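Long-range contacts in ATP:cob(I)alamin adenosyltransferase (Salmonella enterica subsp. enterica serovar Livingstone, PDB 5CX7), which binds heme through its C-terminal domain and probably converts cob(I)alamin to adenosylcobalamin, the cofactor for propanediol dehydratase: residues 19-24 and 37-42; 106-111 and 133-138. One frame throughout, in Å; residues are numbered along the deposited sequence.

Interaction 1: 19-24 and 37-42; sequences QLTRAA and VSIVDA. With HEM (protoporphyrin IX containing Fe), chain B.
Thr21 OG1 lies 3.5 Å from Ile39 CD1, where the hydroxyl meets an apolar methyl from the strand. Its polar partner lies back along the same helix: the hydroxyl bonds to the carbonyl O of Leu17. Chi1 of -55° sets OG1 beside the Thr21 backbone N, consistent with that turn-back bond, and leaves CG2 anti to N, where it comes within 3.9 Å of the heme methyl CMC.

Around this point the contact is apolar. Ile39 CD1 also packs on Leu20, with CB at 3.9 Å, and the two side chains cross obliquely. One turn further along, Ala24 CB rests against both branches of Val37, nearer to CG2 (3.8 Å) than to CG1. The backbones come closest at Thr21 and Val37, with CA atoms 6.8 Å apart. Between the segment axes the closest approach is 9.1 Å, and helix and strand run nearly antiparallel at 160°. The two segments bury 208 Å² between them and form no hydrogen bond with each other.

Thr21 and Arg22 also belong to the heme pocket. Arg22 carries CG anti to its backbone N (chi1 -173°). Its chain runs extended to NE, and the arm crosses the rim of the porphyrin, above its plane. Methyl CMD of the heme sits over the centre of one guanidinium face, 3.4 Å from CZ, while Arg22 NE forms a salt bridge with Glu26. That bridge probably tempers the arginine's charge beside the porphyrin. Phe14, His18, Val25 and Trp50 also line the pocket, His18 being the probable axial ligand of the iron. The chemistry thus joins apolar helix-strand packing to heme binding through Thr21, which touches Ile39 with OG1 and the heme with its methyl.

Interaction 2: 106-111 and 133-138; sequences GGYALW and IAQTAI
Gly106 brings its carbonyl O to 4.0 Å from Ala134 CB, a loose touch just ahead of the strand. Its backbone, with positive phi and psi near zero, would jam a beta carbon against the preceding carbonyl O, which by itself accounts for glycine here.

Tyr108 supplies the largest share of the strand's side of the contact, its CB directed toward the helix. That CB meets Ile138 CD1 at 3.5 Å, the two side chains crossing at about a right angle. Farther out, ring atoms CD1 and CE1 both rest on Ala134 CB, CD1 at 3.7 Å. At the tip, Gln135 NE2 donates to Tyr108 OH over 2.7 Å with an N-H...O angle of 155°. The hydroxyl lies close to the amide plane of Gln135, yet ring and amide planes stand 79° apart. The glutamine gets there by running extended beyond CG, its aliphatic part passing beside the phenol oxygen.

Leu110 follows two residues on, reaching the helix with CD2, which lies 3.7 Å from Ile138 CG1. Ile138 therefore sits against both Tyr108 and Leu110.

Strand and helix segments run at 24° to each other, with axes 9.0 Å apart at closest approach. A near-parallel C-terminal helix lying on an outer strand of the chain's antiparallel sheet is the alpha/beta layering of this HbpS-like domain.

In the fold
From the N terminus, helix 14-31 leads through a turn into strand 36-41, and interaction 1 closes a loop of twelve residues: the end of that helix, the connection and the first residue of the strand. The chain then adds strand 46-51 and helix 59-72 before reaching strand 107-112. Interaction 2 closes a longer excursion, through strand 115-123 to helix 127-139. The two loops follow in series, neither nesting nor crossing. In space they meet: Ala137 CB packs 3.4 Å from Leu20 O, so the two helices touch each other. Both contacts also reach strand 115-123, where Ile122 meets Ala24 and Ala134, and Leu120 meets Val37 and Ile138. First and last helices are thereby tied to one antiparallel sheet.

Interaction 1: 19-24 and 37-42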
loop_
_atom_site.group_PDB
_atom_site.type_symbol
_atom_site.label_atom_id
_atom_site.label_comp_id
_atom_site.label_asym_id
_atom_site.label_seq_id
_atom_site.Cartn_x
_atom_site.Cartn_y
_atom_site.Cartn_z
ATOM N N GLN E 19 -32.501 9.808 8.493
ATOM C CA GLN E 19 -33.174 10.699 7.560
ATOM C C GLN E 19 -32.304 11.105 6.414
ATOM O O GLN E 19 -32.778 11.130 5.302
ATOM C CB GLN E 19 -33.785 11.951 8.238
ATOM C CG GLN E 19 -34.895 11.559 9.183
ATOM C CD GLN E 19 -35.963 10.712 8.487
ATOM O OE1 GLN E 19 -36.672 11.231 7.632
ATOM N NE2 GLN E 19 -36.121 9.453 8.876
ATOM N N LEU E 20 -31.026 11.372 6.677
ATOM C CA LEU E 20 -30.102 11.668 5.605
ATOM C C LEU E 20 -30.043 10.525 4.634
ATOM O O LEU E 20 -30.129 10.755 3.417
ATOM C CB LEU E 20 -28.680 11.924 6.125
ATOM C CG LEU E 20 -28.376 13.280 6.737
ATOM C CD1 LEU E 20 -27.048 13.267 7.481
ATOM C CD2 LEU E 20 -28.398 14.380 5.696
ATOM N N THR E 21 -29.911 9.334 5.154
ATOM C CA THR E 21 -29.735 8.139 4.356
ATOM C C THR E 21 -30.991 7.782 3.536
ATOM O O THR E 21 -30.965 7.613 2.324
ATOM C CB THR E 21 -29.321 6.972 5.188
ATOM O OG1 THR E 21 -28.151 7.278 5.943
ATOM C CG2 THR E 21 -28.997 5.781 4.276
ATOM N N ARG E 22 -32.117 7.773 4.202
ATOM C CA ARG E 22 -33.383 7.620 3.518
ATOM C C ARG E 22 -33.657 8.645 2.458
ATOM O O ARG E 22 -34.106 8.288 1.402
ATOM C CB ARG E 22 -34.450 7.670 4.547
ATOM C CG ARG E 22 -35.829 7.382 4.078
ATOM C CD ARG E 22 -36.864 7.186 5.198
ATOM N NE ARG E 22 -38.120 7.042 4.479
ATOM C CZ ARG E 22 -39.328 7.026 5.049
ATOM N NH1 ARG E 22 -39.472 7.085 6.367
ATOM N NH2 ARG E 22 -40.389 6.964 4.282
ATOM N N ALA E 23 -33.492 9.927 2.770
ATOM C CA ALA E 23 -33.758 10.982 1.800
ATOM C C ALA E 23 -32.814 10.881 0.618
ATOM O O ALA E 23 -33.241 11.141 -0.515
ATOM C CB ALA E 23 -33.623 12.348 2.426
ATOM N N ALA E 24 -31.543 10.500 0.845
ATOM C CA ALA E 24 -30.625 10.355 -0.271
ATOM C C ALA E 24 -31.097 9.242 -1.170
ATOM O O ALA E 24 -31.151 9.387 -2.401
ATOM C CB ALA E 24 -29.175 10.075 0.204
ATOM N N VAL E 37 -24.218 5.924 -0.705
ATOM C CA VAL E 37 -24.380 7.015 0.289
ATOM C C VAL E 37 -23.467 6.751 1.417
ATOM O O VAL E 37 -23.404 5.620 1.908
ATOM C CB VAL E 37 -25.812 7.042 0.923
ATOM C CG1 VAL E 37 -25.971 8.170 1.902
ATOM C CG2 VAL E 37 -26.864 7.103 -0.160
ATOM N N SER E 38 -22.717 7.748 1.811
ATOM C CA SER E 38 -21.815 7.578 2.877
ATOM C C SER E 38 -21.871 8.781 3.784
ATOM O O SER E 38 -21.889 9.912 3.336
ATOM C CB SER E 38 -20.348 7.384 2.357
ATOM O OG SER E 38 -19.407 7.459 3.461
ATOM N N ILE E 39 -21.858 8.510 5.064
ATOM C CA ILE E 39 -21.834 9.555 6.103
ATOM C C ILE E 39 -20.614 9.239 6.993
ATOM O O ILE E 39 -20.489 8.151 7.484
ATOM C CB ILE E 39 -23.101 9.600 6.949
ATOM C CG1 ILE E 39 -24.338 9.775 6.041
ATOM C CG2 ILE E 39 -23.043 10.741 7.939
ATOM C CD1 ILE E 39 -25.657 9.577 6.733
ATOM N N VAL E 40 -19.838 10.284 7.246
ATOM C CA VAL E 40 -18.772 10.252 8.239
ATOM C C VAL E 40 -19.076 11.275 9.357
ATOM O O VAL E 40 -19.862 12.193 9.180
ATOM C CB VAL E 40 -17.369 10.502 7.639
ATOM C CG1 VAL E 40 -17.049 9.517 6.541
ATOM C CG2 VAL E 40 -17.238 11.922 7.147
ATOM N N ASP E 41 -18.545 11.018 10.535
ATOM C CA ASP E 41 -18.681 11.933 11.644
ATOM C C ASP E 41 -17.666 13.062 11.547
ATOM O O ASP E 41 -16.893 13.158 10.586
ATOM C CB ASP E 41 -18.673 11.181 13.001
ATOM C CG ASP E 41 -17.305 10.618 13.381
ATOM O OD1 ASP E 41 -16.273 10.950 12.774
ATOM O OD2 ASP E 41 -17.336 9.793 14.312
ATOM N N ALA E 42 -17.674 13.953 12.532
ATOM C CA ALA E 42 -16.762 15.101 12.516
ATOM C C ALA E 42 -15.295 14.738 12.557
ATOM O O ALA E 42 -14.466 15.580 12.241
ATOM C CB ALA E 42 -17.071 16.044 13.698
HETATM C CHA HEM B . -37.635 2.768 10.184
HETATM C CHB HEM B . -33.050 1.588 11.319
HETATM C CHC HEM B . -31.959 2.561 6.712
HETATM C CHD HEM B . -36.574 3.288 5.572
HETATM C C1A HEM B . -36.497 2.426 10.841
HETATM C C2A HEM B . -36.422 2.248 12.230
HETATM C C3A HEM B . -35.131 1.924 12.545
HETATM C C4A HEM B . -34.387 1.864 11.371
HETATM C CMA HEM B . -34.570 1.668 13.934
HETATM C CAA HEM B . -37.548 2.428 13.241
HETATM C CBA HEM B . -37.359 3.851 13.828
HETATM C CGA HEM B . -38.647 4.559 14.169
HETATM O O1A HEM B . -39.004 4.618 15.375
HETATM O O2A HEM B . -39.325 5.093 13.250
HETATM C C1B HEM B . -32.340 1.730 10.145
HETATM C C2B HEM B . -30.959 1.549 10.052
HETATM C C3B HEM B . -30.636 1.820 8.756
HETATM C C4B HEM B . -31.883 2.204 8.051
HETATM C CMB HEM B . -30.072 1.127 11.231
HETATM C CAB HEM B . -29.253 1.704 8.253
HETATM C CBB HEM B . -28.811 1.896 7.033
HETATM C C1C HEM B . -33.100 2.865 5.990
HETATM C C2C HEM B . -33.115 3.197 4.602
HETATM C C3C HEM B . -34.469 3.397 4.282
HETATM C C4C HEM B . -35.214 3.186 5.494
HETATM C CMC HEM B . -31.904 3.308 3.660
HETATM C CAC HEM B . -35.156 3.762 2.998
HETATM C CBC HEM B . -34.592 3.958 1.833
HETATM C C1D HEM B . -37.200 3.189 6.794
HETATM C C2D HEM B . -38.651 3.397 6.810
HETATM C C3D HEM B . -38.989 3.281 8.111
HETATM C C4D HEM B . -37.726 2.969 8.840
HETATM C CMD HEM B . -39.535 3.674 5.603
HETATM C CAD HEM B . -40.409 3.384 8.678
HETATM C CBD HEM B . -41.040 4.776 8.583
HETATM C CGD HEM B . -41.193 5.457 9.926
HETATM O O1D HEM B . -42.313 5.963 10.268
HETATM O O2D HEM B . -40.188 5.548 10.676
HETATM N NA HEM B . -35.215 2.211 10.325
HETATM N NB HEM B . -32.829 2.104 8.965
HETATM N NC HEM B . -34.363 2.921 6.518
HETATM N ND HEM B . -36.678 2.944 8.029
HETATM FE FE HEM B . -34.824 2.558 8.512
#

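Interaction 2: 106-111 and 133-138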
loop_
_atom_site.group_PDB
_atom_site.type_symbol
_atom_site.label_atom_id
_atom_site.label_comp_id
_atom_site.label_asym_id
_atom_site.label_seq_id
_atom_site.Cartn_x
_atom_site.Cartn_y
_atom_site.Cartn_z
ATOM N N GLY E 106 -20.111 16.207 -4.844
ATOM C CA GLY E 106 -20.908 15.141 -4.234
ATOM C C GLY E 106 -20.725 14.955 -2.756
ATOM O O GLY E 106 -21.458 14.183 -2.145
ATOM N N GLY E 107 -19.722 15.633 -2.184
ATOM C CA GLY E 107 -19.465 15.632 -0.786
ATOM C C GLY E 107 -19.765 17.001 -0.195
ATOM O O GLY E 107 -19.419 17.991 -0.795
ATOM N N TYR E 108 -20.390 17.010 0.970
ATOM C CA TYR E 108 -20.685 18.207 1.705
ATOM C C TYR E 108 -20.351 18.043 3.173
ATOM O O TYR E 108 -20.543 16.989 3.772
ATOM C CB TYR E 108 -22.190 18.543 1.598
ATOM C CG TYR E 108 -22.534 19.053 0.277
ATOM C CD1 TYR E 108 -22.798 18.162 -0.753
ATOM C CD2 TYR E 108 -22.670 20.397 0.017
ATOM C CE1 TYR E 108 -23.182 18.617 -1.976
ATOM C CE2 TYR E 108 -22.992 20.880 -1.264
ATOM C CZ TYR E 108 -23.266 19.945 -2.237
ATOM O OH TYR E 108 -23.621 20.291 -3.507
ATOM N N ALA E 109 -19.804 19.099 3.746
ATOM C CA ALA E 109 -19.566 19.191 5.161
ATOM C C ALA E 109 -20.873 19.617 5.845
ATOM O O ALA E 109 -21.650 20.374 5.281
ATOM C CB ALA E 109 -18.505 20.211 5.443
ATOM N N LEU E 110 -21.129 19.059 7.003
ATOM C CA LEU E 110 -22.383 19.275 7.731
ATOM C C LEU E 110 -22.047 20.070 9.004
ATOM O O LEU E 110 -21.227 19.626 9.816
ATOM C CB LEU E 110 -23.024 17.977 8.086
ATOM C CG LEU E 110 -23.238 17.008 6.915
ATOM C CD1 LEU E 110 -23.775 15.689 7.409
ATOM C CD2 LEU E 110 -24.160 17.577 5.859
ATOM N N TRP E 111 -22.755 21.174 9.197
ATOM C CA TRP E 111 -22.519 22.103 10.314
ATOM C C TRP E 111 -23.804 22.434 11.083
ATOM O O TRP E 111 -24.888 22.444 10.517
ATOM C CB TRP E 111 -21.998 23.425 9.789
ATOM C CG TRP E 111 -20.738 23.393 9.057
ATOM C CD1 TRP E 111 -20.573 23.082 7.760
ATOM C CD2 TRP E 111 -19.435 23.708 9.567
ATOM N NE1 TRP E 111 -19.245 23.160 7.423
ATOM C CE2 TRP E 111 -18.525 23.527 8.524
ATOM C CE3 TRP E 111 -18.964 24.148 10.811
ATOM C CZ2 TRP E 111 -17.143 23.788 8.668
ATOM C CZ3 TRP E 111 -17.606 24.379 10.980
ATOM C CH2 TRP E 111 -16.709 24.207 9.932
ATOM N N ILE E 133 -28.645 14.859 -5.193
ATOM C CA ILE E 133 -28.961 13.884 -4.143
ATOM C C ILE E 133 -28.463 14.284 -2.752
ATOM O O ILE E 133 -29.237 14.249 -1.819
ATOM C CB ILE E 133 -28.456 12.495 -4.517
ATOM C CG1 ILE E 133 -29.202 11.968 -5.786
ATOM C CG2 ILE E 133 -28.602 11.500 -3.393
ATOM C CD1 ILE E 133 -28.453 10.898 -6.552
ATOM N N ALA E 134 -27.205 14.722 -2.681
ATOM C CA ALA E 134 -26.630 15.164 -1.449
ATOM C C ALA E 134 -27.391 16.376 -0.880
ATOM O O ALA E 134 -27.702 16.399 0.291
ATOM C CB ALA E 134 -25.164 15.510 -1.652
ATOM N N GLN E 135 -27.642 17.361 -1.702
ATOM C CA GLN E 135 -28.366 18.573 -1.266
ATOM C C GLN E 135 -29.780 18.274 -0.793
ATOM O O GLN E 135 -30.230 18.814 0.205
ATOM C CB GLN E 135 -28.424 19.612 -2.380
ATOM C CG GLN E 135 -27.093 20.278 -2.689
ATOM C CD GLN E 135 -27.070 20.839 -4.121
ATOM O OE1 GLN E 135 -28.082 20.945 -4.762
ATOM N NE2 GLN E 135 -25.889 21.170 -4.615
ATOM N N THR E 136 -30.453 17.402 -1.501
ATOM C CA THR E 136 -31.813 16.969 -1.127
ATOM C C THR E 136 -31.788 16.301 0.234
ATOM O O THR E 136 -32.672 16.538 1.048
ATOM C CB THR E 136 -32.406 16.019 -2.215
ATOM O OG1 THR E 136 -32.398 16.689 -3.462
ATOM C CG2 THR E 136 -33.853 15.587 -1.886
ATOM N N ALA E 137 -30.813 15.412 0.472
ATOM C CA ALA E 137 -30.739 14.674 1.715
ATOM C C ALA E 137 -30.470 15.639 2.849
ATOM O O ALA E 137 -31.106 15.528 3.902
ATOM C CB ALA E 137 -29.644 13.636 1.639
ATOM N N ILE E 138 -29.586 16.600 2.622
ATOM C CA ILE E 138 -29.223 17.562 3.626
ATOM C C ILE E 138 -30.411 18.460 4.025
ATOM O O ILE E 138 -30.606 18.744 5.196
ATOM C CB ILE E 138 -28.033 18.386 3.176
ATOM C CG1 ILE E 138 -26.747 17.502 3.232
ATOM C CG2 ILE E 138 -27.811 19.612 4.047
ATOM C CD1 ILE E 138 -25.596 18.059 2.388
#